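Local coordinates for sp1 protein (Swine acute diarrhea syndrome coronavirus, PDB 6LPA) that probably acts as an alphacoronavirus virulence factor that curbs host gene expression, with a part in altered host-cell proliferation and immune evasion, at residues L6-A11 / G38-F44; D13-H19 / I90-N95. Residues are numbered along the deposited sequence.

Overall arrangement
From the N terminus the chain runs along strand 6-11, turns and enters residues 13-19, then passes through helices 24-28 and 33-36 before reaching 38-44. There contact 1 closes the first loop, joining the two outermost strands of the six-stranded mixed sheet, 6-11 and 42-46. Contact 2 closes a longer one, bringing 90-95, the end of strand 85-91 and what follows it, back to 13-19. Because the segments alternate along the sequence, the two loops cross instead of nesting. They meet in space at Arg43, whose NE lies 2.7 Å from Ser94 O and whose N lies 2.8 Å from Ile90 O, and where Ala11 packs on Ile16.

Contact 1 of 2, residues L6-A11 / G38-F44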
# COMPACT_ATOMS: atom_id res chain seq x y z
N LEU A 6 -10.97 -18.84 -0.20
CA LEU A 6 -11.96 -17.85 0.22
C LEU A 6 -13.10 -17.75 -0.78
O LEU A 6 -12.88 -17.69 -1.99
CB LEU A 6 -11.32 -16.46 0.38
CG LEU A 6 -11.09 -15.80 1.73
CD1 LEU A 6 -10.46 -14.40 1.55
CD2 LEU A 6 -12.38 -15.71 2.54
N THR A 7 -14.32 -17.71 -0.26
CA THR A 7 -15.48 -17.33 -1.06
C THR A 7 -15.71 -15.84 -0.88
O THR A 7 -15.95 -15.36 0.24
CB THR A 7 -16.71 -18.15 -0.67
OG1 THR A 7 -16.42 -19.54 -0.81
CG2 THR A 7 -17.88 -17.80 -1.59
N LEU A 8 -15.59 -15.10 -1.97
CA LEU A 8 -15.73 -13.65 -1.98
C LEU A 8 -16.97 -13.24 -2.74
O LEU A 8 -17.37 -13.90 -3.71
CB LEU A 8 -14.51 -12.99 -2.61
CG LEU A 8 -13.16 -13.26 -1.95
CD1 LEU A 8 -12.04 -12.61 -2.75
CD2 LEU A 8 -13.15 -12.78 -0.50
N ALA A 9 -17.57 -12.12 -2.33
CA ALA A 9 -18.71 -11.56 -3.02
C ALA A 9 -18.22 -10.66 -4.15
O ALA A 9 -17.78 -9.53 -3.91
CB ALA A 9 -19.60 -10.79 -2.05
N VAL A 10 -18.30 -11.15 -5.38
CA VAL A 10 -17.80 -10.43 -6.55
C VAL A 10 -18.90 -9.50 -7.05
O VAL A 10 -20.02 -9.94 -7.32
CB VAL A 10 -17.37 -11.40 -7.64
CG1 VAL A 10 -17.00 -10.62 -8.92
CG2 VAL A 10 -16.21 -12.27 -7.13
N ALA A 11 -18.57 -8.22 -7.19
CA ALA A 11 -19.57 -7.23 -7.54
C ALA A 11 -20.16 -7.55 -8.91
O ALA A 11 -19.45 -7.99 -9.82
CB ALA A 11 -18.95 -5.84 -7.53
N GLY A 38 -14.91 -12.83 7.33
CA GLY A 38 -14.89 -13.38 5.98
C GLY A 38 -15.04 -12.37 4.86
O GLY A 38 -15.34 -12.76 3.72
N PHE A 39 -14.83 -11.08 5.13
CA PHE A 39 -14.98 -10.01 4.12
C PHE A 39 -16.41 -9.91 3.59
O PHE A 39 -16.62 -9.44 2.48
CB PHE A 39 -14.00 -10.19 2.96
CG PHE A 39 -12.55 -10.09 3.36
CD1 PHE A 39 -11.95 -8.86 3.58
CD2 PHE A 39 -11.79 -11.24 3.54
CE1 PHE A 39 -10.63 -8.77 3.95
CE2 PHE A 39 -10.47 -11.15 3.92
CZ PHE A 39 -9.89 -9.92 4.12
N LYS A 40 -17.40 -10.32 4.39
CA LYS A 40 -18.78 -10.26 3.92
C LYS A 40 -19.26 -8.83 3.69
O LYS A 40 -20.18 -8.61 2.90
CB LYS A 40 -19.72 -10.97 4.90
CG LYS A 40 -21.06 -11.40 4.33
CD LYS A 40 -21.73 -12.43 5.24
CE LYS A 40 -23.21 -12.64 4.90
NZ LYS A 40 -23.40 -13.96 4.27
N ASP A 41 -18.66 -7.84 4.36
CA ASP A 41 -19.03 -6.44 4.15
C ASP A 41 -18.33 -5.82 2.94
O ASP A 41 -18.47 -4.62 2.70
CB ASP A 41 -18.72 -5.61 5.41
CG ASP A 41 -17.24 -5.63 5.78
OD1 ASP A 41 -16.50 -6.52 5.31
OD2 ASP A 41 -16.81 -4.77 6.56
N CYS A 42 -17.59 -6.62 2.17
CA CYS A 42 -16.71 -6.15 1.11
C CYS A 42 -17.10 -6.81 -0.21
O CYS A 42 -17.63 -7.93 -0.22
CB CYS A 42 -15.25 -6.50 1.47
SG CYS A 42 -14.49 -5.40 2.63
N ARG A 43 -16.80 -6.14 -1.34
CA ARG A 43 -17.03 -6.67 -2.68
C ARG A 43 -15.72 -6.73 -3.44
O ARG A 43 -14.90 -5.82 -3.35
CB ARG A 43 -18.05 -5.83 -3.48
CG ARG A 43 -19.45 -5.79 -2.86
CD ARG A 43 -20.18 -7.17 -2.86
NE ARG A 43 -21.46 -7.04 -2.17
CZ ARG A 43 -21.65 -7.26 -0.87
NH1 ARG A 43 -20.64 -7.65 -0.10
NH2 ARG A 43 -22.85 -7.10 -0.33
N PHE A 44 -15.51 -7.82 -4.18
CA PHE A 44 -14.34 -7.92 -5.02
C PHE A 44 -14.58 -7.21 -6.34
O PHE A 44 -15.56 -7.50 -7.04
CB PHE A 44 -13.96 -9.37 -5.29
CG PHE A 44 -12.81 -9.52 -6.26
CD1 PHE A 44 -11.50 -9.50 -5.82
CD2 PHE A 44 -13.05 -9.65 -7.62
CE1 PHE A 44 -10.45 -9.63 -6.72
CE2 PHE A 44 -12.02 -9.78 -8.52
CZ PHE A 44 -10.72 -9.76 -8.08
O HOH W 1 -16.64 -12.76 1.21
O HOH W 2 -16.51 -10.55 -0.42
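A sheet that curls on itself can close through very few backbone bonds, and this contact is an example. Phe44 N donates to Ala9 O (2.9 Å) and Ala11 N to Phe44 O (3.1 Å), so Phe44 clasps the residues flanking Val10 in the manner of a parallel bridge. The short strand segments differ in direction by 70°, consistent with pairing limited to this single bridge; Arg43 CA adds a CA-H...O contact to Ala9 O at 3.2 Å. Where the backbones splay apart, water fills in. Water 1 links Thr7 O (2.9 Å) with Gly38 O (2.8 Å), and water 2 links Ala9 N (2.7 Å) with Cys42 O (2.9 Å).

Apolar packing lines the inner side: Leu6 CD1 meets Phe39 CD2 at 4.0 Å, Leu8 reaches both Phe39 and Phe44, and Val10 CG2 lies 4.1 Å from Phe44 CB. On the Arg43 side, its CD touches Ala9 CB at 3.8 Å, while its NH1 donates to Lys40 O (3.2 Å) and Cys42 O (3.0 Å), bracing the type I turn from Phe39 to Cys42; its NE bonds to Ser94 O.

The result fits the irregular beta-barrel of alphacoronavirus nsp1. Gly38 ends helix 33-36 in a Schellman motif, strand 96-104 pairs with 6-11, and strand 85-91 pairs with 42-46.

Contact 2 of 2, residues D13-H19 / I90-N95; sequences DQEISAH and IPSNSN
An ST turn at Ser92, just beyond strand 85-91, organises the meeting of two largely irregular segments, illustrating how side chains can supplement sparse backbone pairing. The segments run in opposite senses, with CA-CA separations of 4.4 Å for Ala18 and Ser92, 5.7 Å for Ile16 and Ser94, and 5.6 Å for Asp13 and Asn95. Ser92 is extended (phi/psi -167/147°), and its t rotamer lets OG accept from Ser94 N (3.1 Å) while donating to Ser17 O (2.8 Å).

At one end Asp13 (chi1 m) grips Asn95 with both carboxylate oxygens: OD2 takes Asn95 N at 3.1 Å and OD1 takes Asn95 ND2 at 2.7 Å. At the other, His19 N donates to Pro91 O (3.1 Å). The p rotamer of His19 sets one face of its ring against Pro91, with Pro91 CB 3.6 Å from the centroid of the His19 ring in a CH-pi contact. Between these ends Ile16 CG1 rests on Ser94 CB (4.2 Å), while Ala18 CB packs on Ile90 CG2 (3.7 Å) next to Pro91.

Strand 16-17 also pairs with its parallel partner, strand 53-54, while Ile90 and Ser92 bond through their backbones to Arg43 of strand 42-46 and to Asp41 in the turn just before it.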
# COMPACT_ATOMS: atom_id res chain seq x y z
N ASP A 13 -23.11 -5.36 -10.05
CA ASP A 13 -23.95 -4.24 -10.47
C ASP A 13 -23.26 -3.40 -11.56
O ASP A 13 -22.03 -3.35 -11.67
CB ASP A 13 -24.27 -3.32 -9.30
CG ASP A 13 -25.41 -3.81 -8.47
OD1 ASP A 13 -26.20 -4.64 -8.98
OD2 ASP A 13 -25.52 -3.36 -7.31
N GLN A 14 -24.10 -2.70 -12.33
CA GLN A 14 -23.61 -1.67 -13.26
C GLN A 14 -22.76 -0.62 -12.55
O GLN A 14 -21.74 -0.17 -13.08
CB GLN A 14 -24.79 -0.98 -13.93
CG GLN A 14 -25.06 -1.43 -15.31
CD GLN A 14 -23.98 -1.02 -16.28
OE1 GLN A 14 -22.94 -0.45 -15.91
NE2 GLN A 14 -24.21 -1.34 -17.53
N GLU A 15 -23.21 -0.18 -11.38
CA GLU A 15 -22.48 0.78 -10.57
C GLU A 15 -22.32 0.21 -9.17
O GLU A 15 -23.22 -0.47 -8.66
CB GLU A 15 -23.19 2.15 -10.50
CG GLU A 15 -22.59 3.19 -11.46
CD GLU A 15 -22.79 4.62 -10.98
OE1 GLU A 15 -22.14 5.53 -11.55
OE2 GLU A 15 -23.58 4.84 -10.03
N ILE A 16 -21.17 0.47 -8.56
CA ILE A 16 -20.82 -0.08 -7.26
C ILE A 16 -20.62 1.12 -6.35
O ILE A 16 -19.64 1.87 -6.49
CB ILE A 16 -19.55 -0.95 -7.33
CG1 ILE A 16 -19.83 -2.26 -8.07
CG2 ILE A 16 -19.00 -1.28 -5.95
CD1 ILE A 16 -18.58 -2.82 -8.79
N SER A 17 -21.56 1.34 -5.44
CA SER A 17 -21.34 2.33 -4.40
C SER A 17 -20.51 1.72 -3.27
O SER A 17 -20.85 0.64 -2.77
CB SER A 17 -22.67 2.85 -3.86
OG SER A 17 -22.42 3.65 -2.73
N ALA A 18 -19.42 2.39 -2.89
CA ALA A 18 -18.45 1.79 -1.99
C ALA A 18 -17.75 2.90 -1.20
O ALA A 18 -18.02 4.09 -1.39
CB ALA A 18 -17.43 0.95 -2.76
N HIS A 19 -16.84 2.49 -0.33
CA HIS A 19 -16.04 3.47 0.40
C HIS A 19 -14.74 2.82 0.85
O HIS A 19 -14.66 1.59 0.99
CB HIS A 19 -16.80 4.02 1.62
CG HIS A 19 -17.16 3.00 2.64
ND1 HIS A 19 -16.38 2.74 3.75
CD2 HIS A 19 -18.23 2.17 2.73
CE1 HIS A 19 -16.94 1.79 4.47
NE2 HIS A 19 -18.07 1.43 3.88
N ILE A 90 -13.46 -4.08 -1.41
CA ILE A 90 -13.86 -2.73 -1.02
C ILE A 90 -15.19 -2.81 -0.29
O ILE A 90 -16.14 -3.44 -0.79
CB ILE A 90 -13.99 -1.80 -2.24
CG1 ILE A 90 -12.83 -2.02 -3.22
CG2 ILE A 90 -14.11 -0.36 -1.79
CD1 ILE A 90 -12.98 -1.29 -4.57
N PRO A 91 -15.33 -2.15 0.86
CA PRO A 91 -16.62 -2.13 1.56
C PRO A 91 -17.71 -1.62 0.63
O PRO A 91 -17.60 -0.53 0.05
CB PRO A 91 -16.38 -1.20 2.75
CG PRO A 91 -14.89 -1.31 3.01
CD PRO A 91 -14.28 -1.44 1.62
N SER A 92 -18.74 -2.44 0.44
CA SER A 92 -19.82 -2.14 -0.48
C SER A 92 -20.97 -3.09 -0.22
O SER A 92 -20.76 -4.26 0.13
CB SER A 92 -19.37 -2.25 -1.94
OG SER A 92 -20.49 -2.12 -2.79
N ASN A 93 -22.19 -2.59 -0.42
CA ASN A 93 -23.40 -3.39 -0.38
C ASN A 93 -23.95 -3.72 -1.77
O ASN A 93 -25.15 -3.99 -1.91
CB ASN A 93 -24.47 -2.68 0.46
CG ASN A 93 -24.14 -2.66 1.95
OD1 ASN A 93 -23.66 -3.65 2.50
ND2 ASN A 93 -24.35 -1.51 2.60
N SER A 94 -23.11 -3.72 -2.81
CA SER A 94 -23.61 -3.97 -4.15
C SER A 94 -24.09 -5.42 -4.31
O SER A 94 -23.73 -6.31 -3.53
CB SER A 94 -22.53 -3.71 -5.20
OG SER A 94 -21.69 -4.83 -5.31
N ASN A 95 -24.91 -5.63 -5.34
CA ASN A 95 -25.29 -6.98 -5.74
C ASN A 95 -24.04 -7.72 -6.21
O ASN A 95 -23.08 -7.11 -6.70
CB ASN A 95 -26.34 -6.97 -6.86
CG ASN A 95 -27.64 -6.29 -6.44
OD1 ASN A 95 -28.12 -6.50 -5.32
ND2 ASN A 95 -28.21 -5.48 -7.32